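Local coordinates for protein fatty acid synthase 1, isoform A (Drosophila melanogaster, PDB 6FN6) that probably builds long-chain saturated fatty acids from acetyl-CoA and malonyl-CoA with NADPH, this chain being its dehydratase, enoylreductase and ketoreductase region, at residues V64-T69 and A99-I104; V77-N82 and F90-S95; L192-E197 and K245-Q250. One frame throughout, in Å; residues are numbered along the deposited sequence.

Contact 1: residues V64-T69 and A99-I104; sequences VFHRAT and AVSGKI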
loop_
_atom_site.group_PDB
_atom_site.type_symbol
_atom_site.label_atom_id
_atom_site.label_comp_id
_atom_site.label_asym_id
_atom_site.label_seq_id
_atom_site.Cartn_x
_atom_site.Cartn_y
_atom_site.Cartn_z
ATOM N N VAL A 64 1.226 -15.031 -5.581
ATOM C CA VAL A 64 1.908 -15.136 -4.299
ATOM C C VAL A 64 1.779 -16.560 -3.780
ATOM O O VAL A 64 0.676 -17.092 -3.661
ATOM C CB VAL A 64 1.351 -14.131 -3.272
ATOM C CG1 VAL A 64 2.115 -14.238 -1.957
ATOM C CG2 VAL A 64 1.416 -12.714 -3.814
ATOM N N PHE A 65 2.914 -17.170 -3.468
ATOM C CA PHE A 65 2.924 -18.499 -2.884
ATOM C C PHE A 65 3.212 -18.361 -1.390
ATOM O O PHE A 65 4.361 -18.244 -0.965
ATOM C CB PHE A 65 3.953 -19.372 -3.600
ATOM C CG PHE A 65 3.771 -19.395 -5.095
ATOM C CD1 PHE A 65 2.845 -20.242 -5.684
ATOM C CD2 PHE A 65 4.502 -18.547 -5.910
ATOM C CE1 PHE A 65 2.664 -20.250 -7.057
ATOM C CE2 PHE A 65 4.326 -18.555 -7.282
ATOM C CZ PHE A 65 3.406 -19.408 -7.855
ATOM N N HIS A 66 2.141 -18.356 -0.603
ATOM C CA HIS A 66 2.210 -17.977 0.807
ATOM C C HIS A 66 2.894 -19.016 1.688
ATOM O O HIS A 66 3.533 -18.663 2.680
ATOM C CB HIS A 66 0.805 -17.691 1.331
ATOM C CG HIS A 66 0.127 -16.561 0.620
ATOM N ND1 HIS A 66 0.210 -15.255 1.050
ATOM C CD2 HIS A 66 -0.637 -16.542 -0.499
ATOM C CE1 HIS A 66 -0.477 -14.478 0.230
ATOM N NE2 HIS A 66 -0.999 -15.236 -0.719
ATOM N N ARG A 67 2.748 -20.292 1.345
ATOM C CA ARG A 67 3.382 -21.352 2.118
ATOM C C ARG A 67 3.554 -22.599 1.258
ATOM O O ARG A 67 2.881 -22.761 0.240
ATOM C CB ARG A 67 2.565 -21.689 3.367
ATOM C CG ARG A 67 1.141 -22.159 3.098
ATOM C CD ARG A 67 0.504 -22.694 4.375
ATOM N NE ARG A 67 -0.748 -23.406 4.134
ATOM C CZ ARG A 67 -0.830 -24.639 3.642
ATOM N NH1 ARG A 67 0.269 -25.312 3.328
ATOM N NH2 ARG A 67 -2.014 -25.203 3.464
ATOM N N ALA A 68 4.450 -23.483 1.680
ATOM C CA ALA A 68 4.692 -24.724 0.959
ATOM C C ALA A 68 3.660 -25.776 1.341
ATOM O O ALA A 68 3.165 -25.791 2.468
ATOM C CB ALA A 68 6.097 -25.236 1.238
ATOM N N THR A 69 3.340 -26.652 0.394
ATOM C CA THR A 69 2.434 -27.764 0.652
ATOM C C THR A 69 3.226 -29.057 0.602
ATOM O O THR A 69 3.755 -29.438 -0.444
ATOM C CB THR A 69 1.272 -27.844 -0.364
ATOM O OG1 THR A 69 0.629 -26.568 -0.480
ATOM C CG2 THR A 69 0.250 -28.881 0.068
ATOM N N ALA A 99 -3.096 -20.862 0.610
ATOM C CA ALA A 99 -1.897 -21.410 -0.019
ATOM C C ALA A 99 -1.358 -20.450 -1.079
ATOM O O ALA A 99 -0.197 -20.039 -1.023
ATOM C CB ALA A 99 -2.193 -22.773 -0.636
ATOM N N VAL A 100 -2.207 -20.102 -2.044
ATOM C CA VAL A 100 -1.805 -19.245 -3.156
ATOM C C VAL A 100 -2.869 -18.199 -3.455
ATOM O O VAL A 100 -4.064 -18.447 -3.292
ATOM C CB VAL A 100 -1.502 -20.082 -4.420
ATOM C CG1 VAL A 100 -1.211 -19.183 -5.623
ATOM C CG2 VAL A 100 -0.338 -21.009 -4.172
ATOM N N SER A 101 -2.417 -17.028 -3.894
ATOM C CA SER A 101 -3.312 -15.945 -4.298
ATOM C C SER A 101 -2.767 -15.268 -5.550
ATOM O O SER A 101 -1.572 -15.336 -5.834
ATOM C CB SER A 101 -3.474 -14.918 -3.173
ATOM O OG SER A 101 -2.325 -14.096 -3.065
ATOM N N GLY A 102 -3.649 -14.613 -6.294
ATOM C CA GLY A 102 -3.249 -13.891 -7.486
ATOM C C GLY A 102 -4.432 -13.446 -8.321
ATOM O O GLY A 102 -5.577 -13.480 -7.867
ATOM N N LYS A 103 -4.151 -13.039 -9.554
ATOM C CA LYS A 103 -5.184 -12.566 -10.466
ATOM C C LYS A 103 -5.083 -13.322 -11.785
ATOM O O LYS A 103 -3.986 -13.651 -12.231
ATOM C CB LYS A 103 -5.041 -11.057 -10.695
ATOM C CG LYS A 103 -5.963 -10.482 -11.760
ATOM C CD LYS A 103 -5.732 -8.989 -11.936
ATOM C CE LYS A 103 -6.517 -8.438 -13.117
ATOM N NZ LYS A 103 -6.324 -6.971 -13.279
ATOM N N ILE A 104 -6.227 -13.604 -12.401
ATOM C CA ILE A 104 -6.252 -14.331 -13.666
ATOM C C ILE A 104 -7.337 -13.774 -14.581
ATOM O O ILE A 104 -8.478 -13.585 -14.165
ATOM C CB ILE A 104 -6.453 -15.843 -13.432
ATOM C CG1 ILE A 104 -6.272 -16.607 -14.748
ATOM C CG2 ILE A 104 -7.832 -16.123 -12.831
ATOM C CD1 ILE A 104 -6.159 -18.105 -14.574
#
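His-66 and Ser-101 meet across the contact through their side chains: His-66 NE2 lies 2.9 Å from Ser-101 OG in a nearly straight hydrogen bond of 168°, and either atom could be the donor. The imidazole presents its edge to strand 98-105, with Ala-99 O, Val-100 CA and Ser-101 N near the ring plane. One of its faces receives Val-64 CG1 toward the rim, 3.4 Å above the plane. Ser-101 OG stands between its own backbone N and carbonyl carbon (chi1 76°), a setting that also brings it 3.7 Å from Val-64 CB. On the other side of the strands Phe-65 and Val-100 lie side by side, pointing the same way, and Phe-65 CD1 touches Val-100 CG2 at 3.6 Å.

The backbones hold these groups in place. Val-64 and Ser-101 form an antiparallel hydrogen-bonded pair, with Val-64 N 2.8 Å from Ser-101 O and Ser-101 N 3.1 Å from Val-64 O. A third bond, His-66 N to Ala-99 O at 2.9 Å, fixes the start of the loop that carries the imidazole. Further out, Ala-34 and Ile-196 pack on Phe-65, and Tyr-37 packs on Val-100. Arg-67 makes its salt bridge to Glu-94 and a hydrogen bond from NE to Ser-97 OG.

On one face, then, Phe-65 and Val-100 are buried, Phe-65 about 9 Å, between side chains, from Asp-175, the predicted proton donor. On the other, where His-66 is exposed, the bonds at NE2 and at its backbone N hold the imidazole edge-on to the strand.

Contact 2: residues V77-N82 and F90-S95; sequences VKFGIN and FEICES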
loop_
_atom_site.group_PDB
_atom_site.type_symbol
_atom_site.label_atom_id
_atom_site.label_comp_id
_atom_site.label_asym_id
_atom_site.label_seq_id
_atom_site.Cartn_x
_atom_site.Cartn_y
_atom_site.Cartn_z
ATOM N N VAL A 77 -4.778 -34.944 -0.481
ATOM C CA VAL A 77 -4.819 -33.528 -0.135
ATOM C C VAL A 77 -5.875 -32.829 -0.980
ATOM O O VAL A 77 -5.999 -33.089 -2.177
ATOM C CB VAL A 77 -3.436 -32.870 -0.315
ATOM C CG1 VAL A 77 -2.919 -33.099 -1.723
ATOM C CG2 VAL A 77 -3.501 -31.380 -0.006
ATOM N N LYS A 78 -6.625 -31.933 -0.348
ATOM C CA LYS A 78 -7.723 -31.248 -1.012
ATOM C C LYS A 78 -7.416 -29.768 -1.218
ATOM O O LYS A 78 -7.118 -29.052 -0.262
ATOM C CB LYS A 78 -9.001 -31.415 -0.186
ATOM C CG LYS A 78 -9.405 -32.873 -0.004
ATOM C CD LYS A 78 -10.804 -33.039 0.565
ATOM C CE LYS A 78 -11.178 -34.515 0.641
ATOM N NZ LYS A 78 -12.565 -34.741 1.133
ATOM N N PHE A 79 -7.492 -29.315 -2.466
ATOM C CA PHE A 79 -7.293 -27.901 -2.777
ATOM C C PHE A 79 -8.630 -27.222 -3.069
ATOM O O PHE A 79 -9.427 -27.716 -3.867
ATOM C CB PHE A 79 -6.353 -27.725 -3.973
ATOM C CG PHE A 79 -4.955 -28.229 -3.736
ATOM C CD1 PHE A 79 -4.118 -27.603 -2.826
ATOM C CD2 PHE A 79 -4.471 -29.319 -4.441
ATOM C CE1 PHE A 79 -2.828 -28.063 -2.615
ATOM C CE2 PHE A 79 -3.183 -29.782 -4.234
ATOM C CZ PHE A 79 -2.362 -29.152 -3.320
ATOM N N GLY A 80 -8.868 -26.091 -2.409
ATOM C CA GLY A 80 -10.059 -25.289 -2.635
ATOM C C GLY A 80 -9.759 -24.023 -3.417
ATOM O O GLY A 80 -8.897 -23.242 -3.020
ATOM N N ILE A 81 -10.460 -23.823 -4.530
ATOM C CA ILE A 81 -10.210 -22.678 -5.404
ATOM C C ILE A 81 -11.455 -21.799 -5.499
ATOM O O ILE A 81 -12.575 -22.305 -5.565
ATOM C CB ILE A 81 -9.766 -23.134 -6.808
ATOM C CG1 ILE A 81 -8.735 -24.263 -6.691
ATOM C CG2 ILE A 81 -9.201 -21.952 -7.585
ATOM C CD1 ILE A 81 -8.159 -24.737 -8.015
ATOM N N ASN A 82 -11.250 -20.483 -5.520
ATOM C CA ASN A 82 -12.353 -19.525 -5.611
ATOM C C ASN A 82 -11.976 -18.331 -6.490
ATOM O O ASN A 82 -10.828 -17.889 -6.488
ATOM C CB ASN A 82 -12.756 -19.040 -4.217
ATOM C CG ASN A 82 -14.174 -18.507 -4.171
ATOM O OD1 ASN A 82 -14.707 -18.039 -5.178
ATOM N ND2 ASN A 82 -14.794 -18.572 -2.999
ATOM N N PHE A 90 -8.144 -14.603 -7.470
ATOM C CA PHE A 90 -8.439 -15.973 -7.076
ATOM C C PHE A 90 -7.627 -16.367 -5.849
ATOM O O PHE A 90 -6.678 -15.684 -5.475
ATOM C CB PHE A 90 -8.163 -16.939 -8.235
ATOM C CG PHE A 90 -6.701 -17.189 -8.488
ATOM C CD1 PHE A 90 -6.041 -18.230 -7.856
ATOM C CD2 PHE A 90 -5.991 -16.386 -9.363
ATOM C CE1 PHE A 90 -4.701 -18.458 -8.088
ATOM C CE2 PHE A 90 -4.652 -16.611 -9.599
ATOM C CZ PHE A 90 -4.006 -17.647 -8.962
ATOM N N GLU A 91 -8.018 -17.473 -5.228
ATOM C CA GLU A 91 -7.315 -18.001 -4.064
ATOM C C GLU A 91 -7.361 -19.522 -4.033
ATOM O O GLU A 91 -8.360 -20.128 -4.422
ATOM C CB GLU A 91 -7.907 -17.440 -2.772
ATOM C CG GLU A 91 -7.187 -16.212 -2.259
ATOM C CD GLU A 91 -7.684 -15.772 -0.899
ATOM O OE1 GLU A 91 -7.326 -14.652 -0.473
ATOM O OE2 GLU A 91 -8.417 -16.550 -0.249
ATOM N N ILE A 92 -6.270 -20.131 -3.580
ATOM C CA ILE A 92 -6.223 -21.575 -3.398
ATOM C C ILE A 92 -5.942 -21.892 -1.930
ATOM O O ILE A 92 -4.953 -21.431 -1.358
ATOM C CB ILE A 92 -5.178 -22.225 -4.327
ATOM C CG1 ILE A 92 -5.546 -21.963 -5.789
ATOM C CG2 ILE A 92 -5.092 -23.728 -4.077
ATOM C CD1 ILE A 92 -4.456 -22.306 -6.777
ATOM N N CYS A 93 -6.841 -22.665 -1.328
ATOM C CA CYS A 93 -6.706 -23.122 0.052
ATOM C C CYS A 93 -6.506 -24.634 0.071
ATOM O O CYS A 93 -6.994 -25.336 -0.814
ATOM C CB CYS A 93 -7.928 -22.724 0.880
ATOM S SG CYS A 93 -8.135 -20.937 1.067
ATOM N N GLU A 94 -5.785 -25.131 1.074
ATOM C CA GLU A 94 -5.494 -26.561 1.168
ATOM C C GLU A 94 -5.983 -27.174 2.483
ATOM O O GLU A 94 -6.868 -28.030 2.473
ATOM C CB GLU A 94 -3.987 -26.789 1.001
ATOM C CG GLU A 94 -3.545 -28.244 1.082
ATOM C CD GLU A 94 -3.164 -28.671 2.488
ATOM O OE1 GLU A 94 -2.538 -27.865 3.208
ATOM O OE2 GLU A 94 -3.494 -29.811 2.876
ATOM N N SER A 95 -5.409 -26.751 3.604
ATOM C CA SER A 95 -5.803 -27.283 4.906
ATOM C C SER A 95 -6.423 -26.181 5.758
ATOM O O SER A 95 -5.928 -25.872 6.843
ATOM C CB SER A 95 -4.605 -27.902 5.630
ATOM O OG SER A 95 -3.723 -26.905 6.113
#
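Gly-80 and Cys-93 pair in an antiparallel beta hairpin, strands 76-83 and 89-93, within what is predicted to be the N-terminal hotdog fold of the dehydratase. The local strand axes approach to 4.5 Å and run 164° apart. Four backbone hydrogen bonds join them. Gly-80 N to Cys-93 O spans 2.6 Å, the return bond from Cys-93 N to Gly-80 O spans 2.7 Å, and Asn-82 and Glu-91 exchange a second reciprocal set. Between these, Ile-81 and Ile-92 form a non-hydrogen-bonded pair whose side chains lie side by side, Ile-81 CG1 4.0 Å from Ile-92 CG1.

Toward Val-77 the side chain of Glu-94, just past the strand, packs against Phe-79 and Val-77. Its CG is anti to the backbone N (chi1 180°); CB and CG meet Phe-79 CD1 and CE1, and both CG and the carboxylate oxygen OE2 touch Val-77 CG2. The chain bends at chi2. Glu-94 CG is 3.8 Å from Phe-79 CE1, and the ring and carboxylate planes stand 72° apart. Val-77 crosses Glu-94 at about a right angle, and its CG2 also sits over one face of the Phe-79 ring, toward the rim, 4.1 Å above the plane. The charge of Glu-94 is met outside the hairpin by Arg-67.

Asn-82, Glu-91 and Cys-93 face the second subunit, where Thr-87 of that subunit hydrogen-bonds Glu-91 OE1. The opposite face packs on helix 34-48: Phe-79 on Leu-40, Ile-81 on Thr-44 and Ile-92 on Tyr-37. In the sheet the hairpin lies between strand 7-12, which pairs with residues 77 to 81, and strand 98-105, which pairs with strand 89-93.

Contact 3: residues L192-E197 and K245-Q250; sequences LPTRIE and KANLAQ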
loop_
_atom_site.group_PDB
_atom_site.type_symbol
_atom_site.label_atom_id
_atom_site.label_comp_id
_atom_site.label_asym_id
_atom_site.label_seq_id
_atom_site.Cartn_x
_atom_site.Cartn_y
_atom_site.Cartn_z
ATOM N N LEU A 192 13.030 -21.180 -2.768
ATOM C CA LEU A 192 11.674 -21.554 -3.159
ATOM C C LEU A 192 10.919 -20.323 -3.659
ATOM O O LEU A 192 11.090 -19.230 -3.118
ATOM C CB LEU A 192 10.928 -22.200 -1.990
ATOM C CG LEU A 192 11.404 -23.585 -1.549
ATOM C CD1 LEU A 192 10.711 -23.998 -0.267
ATOM C CD2 LEU A 192 11.138 -24.612 -2.640
ATOM N N PRO A 193 10.095 -20.488 -4.708
ATOM C CA PRO A 193 9.363 -19.338 -5.254
ATOM C C PRO A 193 8.505 -18.618 -4.220
ATOM O O PRO A 193 7.852 -19.272 -3.411
ATOM C CB PRO A 193 8.475 -19.966 -6.332
ATOM C CG PRO A 193 9.173 -21.210 -6.726
ATOM C CD PRO A 193 9.825 -21.720 -5.475
ATOM N N THR A 194 8.505 -17.290 -4.263
ATOM C CA THR A 194 7.674 -16.483 -3.372
ATOM C C THR A 194 6.610 -15.741 -4.165
ATOM O O THR A 194 5.430 -15.756 -3.813
ATOM C CB THR A 194 8.514 -15.463 -2.583
ATOM O OG1 THR A 194 9.464 -16.153 -1.766
ATOM C CG2 THR A 194 7.629 -14.585 -1.698
ATOM N N ARG A 195 7.038 -15.098 -5.245
ATOM C CA ARG A 195 6.136 -14.301 -6.062
ATOM C C ARG A 195 6.448 -14.440 -7.542
ATOM O O ARG A 195 7.573 -14.758 -7.926
ATOM C CB ARG A 195 6.220 -12.825 -5.662
ATOM C CG ARG A 195 5.299 -12.433 -4.523
ATOM C CD ARG A 195 5.487 -10.976 -4.131
ATOM N NE ARG A 195 6.637 -10.788 -3.245
ATOM C CZ ARG A 195 7.677 -9.996 -3.496
ATOM N NH1 ARG A 195 7.750 -9.289 -4.620
ATOM N NH2 ARG A 195 8.660 -9.908 -2.609
ATOM N N ILE A 196 5.430 -14.210 -8.362
ATOM C CA ILE A 196 5.602 -14.064 -9.800
ATOM C C ILE A 196 4.685 -12.926 -10.228
ATOM O O ILE A 196 3.470 -12.996 -10.042
ATOM C CB ILE A 196 5.290 -15.359 -10.569
ATOM C CG1 ILE A 196 6.129 -16.516 -10.026
ATOM C CG2 ILE A 196 5.568 -15.160 -12.055
ATOM C CD1 ILE A 196 5.848 -17.858 -10.679
ATOM N N GLU A 197 5.273 -11.872 -10.783
ATOM C CA GLU A 197 4.519 -10.684 -11.155
ATOM C C GLU A 197 3.556 -10.983 -12.297
ATOM O O GLU A 197 2.383 -10.609 -12.243
ATOM C CB GLU A 197 5.469 -9.548 -11.547
ATOM C CG GLU A 197 4.762 -8.255 -11.938
ATOM C CD GLU A 197 4.867 -7.950 -13.420
ATOM O OE1 GLU A 197 5.997 -7.972 -13.954
ATOM O OE2 GLU A 197 3.820 -7.688 -14.051
ATOM N N LYS A 245 10.331 -13.929 -7.931
ATOM C CA LYS A 245 10.982 -13.699 -6.645
ATOM C C LYS A 245 11.075 -15.004 -5.856
ATOM O O LYS A 245 10.067 -15.666 -5.617
ATOM C CB LYS A 245 10.228 -12.654 -5.817
ATOM C CG LYS A 245 10.118 -11.275 -6.453
ATOM C CD LYS A 245 11.365 -10.434 -6.221
ATOM C CE LYS A 245 11.102 -8.963 -6.520
ATOM N NZ LYS A 245 10.725 -8.734 -7.941
ATOM N N ALA A 246 12.289 -15.375 -5.465
ATOM C CA ALA A 246 12.495 -16.571 -4.656
ATOM C C ALA A 246 13.131 -16.212 -3.320
ATOM O O ALA A 246 14.052 -15.398 -3.258
ATOM C CB ALA A 246 13.359 -17.580 -5.401
ATOM N N ASN A 247 12.627 -16.820 -2.251
ATOM C CA ASN A 247 13.182 -16.609 -0.921
ATOM C C ASN A 247 13.897 -17.852 -0.426
ATOM O O ASN A 247 13.508 -18.978 -0.734
ATOM C CB ASN A 247 12.090 -16.210 0.070
ATOM C CG ASN A 247 11.802 -14.729 0.043
ATOM O OD1 ASN A 247 11.209 -14.216 -0.905
ATOM N ND2 ASN A 247 12.230 -14.029 1.086
ATOM N N LEU A 248 14.949 -17.627 0.350
ATOM C CA LEU A 248 15.725 -18.705 0.936
ATOM C C LEU A 248 14.855 -19.478 1.921
ATOM O O LEU A 248 14.187 -18.883 2.767
ATOM C CB LEU A 248 16.962 -18.143 1.627
ATOM C CG LEU A 248 18.268 -18.926 1.516
ATOM C CD1 LEU A 248 18.632 -19.171 0.068
ATOM C CD2 LEU A 248 19.377 -18.157 2.196
ATOM N N ALA A 249 14.868 -20.802 1.814
ATOM C CA ALA A 249 14.021 -21.646 2.652
ATOM C C ALA A 249 14.801 -22.320 3.776
ATOM O O ALA A 249 16.024 -22.444 3.713
ATOM C CB ALA A 249 13.329 -22.699 1.799
ATOM N N GLN A 250 14.079 -22.713 4.821
ATOM C CA GLN A 250 14.656 -23.426 5.956
ATOM C C GLN A 250 15.035 -24.853 5.575
ATOM O O GLN A 250 14.261 -25.558 4.925
ATOM C CB GLN A 250 13.679 -23.460 7.133
ATOM C CG GLN A 250 13.219 -22.098 7.622
ATOM C CD GLN A 250 12.177 -22.202 8.722
ATOM O OE1 GLN A 250 11.815 -23.299 9.146
ATOM N NE2 GLN A 250 11.696 -21.058 9.192
#
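Thr-194 OG1 lies anti to its own carbonyl carbon (chi1 -61°), as does Asn-247 CG in its residue (chi1 -84°), and these settings bring the two side chains together. Thr-194 OG1 donates to Asn-247 OD1 at 2.7 Å, approaching at 105° at the oxygen and tilted out of the amide plane. An alanine in place of Thr-194 removes OG1 and CG2 and would probably leave Asn-247 OD1 without this donor and its amide freer to turn.

Next along the strand, Arg-195 and Lys-245 share a face of the sheet. Lys-245 CB lies 4.3 Å above the centre of the guanidinium plane, and Lys-245 CG is 3.6 Å from Arg-195 NH1. The two like charges, Arg-195 NH1 and Lys-245 NZ, are 4.5 Å apart and would be expected to repel. At the far end Leu-192 CD1 touches Ala-249 CB at 3.6 Å, beside the reciprocal backbone bonds of Leu-192 and Asn-247.

Lys-245 O takes two donors, Thr-194 N at 2.6 Å and Arg-195 N at 3.1 Å, while Lys-245 N bonds back to Arg-195 O. Two residues thus face one, which is a classic beta bulge. It shifts the register of strands 191-201 and 239-248 in the predicted C-terminal hotdog fold; the side chain of Pro-193, just before the bulge, is about 6 Å from that of Asp-175, the predicted proton donor of the dehydratase.

How the contacts relate
All three contacts lie in the dehydratase, and neighbouring strands connect them. Contact 2 is nested inside the chain loop closed by contact 1. Their centres are 9 Å apart, and Ala-99 N probably bonds Ile-92 O at 2.8 Å, where Ala-99 and Val-100 both face Ile-92 in a classic bulge. Contact 3 follows later in the chain, 11 Å from contact 1 between centres. There a probable hydrogen bond from Phe-65 N to Thr-194 O, 2.9 Å, ties the two predicted hotdog folds together. Contacts 2 and 3 do not touch. The predicted catalytic His-24 is about 10 Å from Phe-65 and about 6 Å from Leu-192, between side chains.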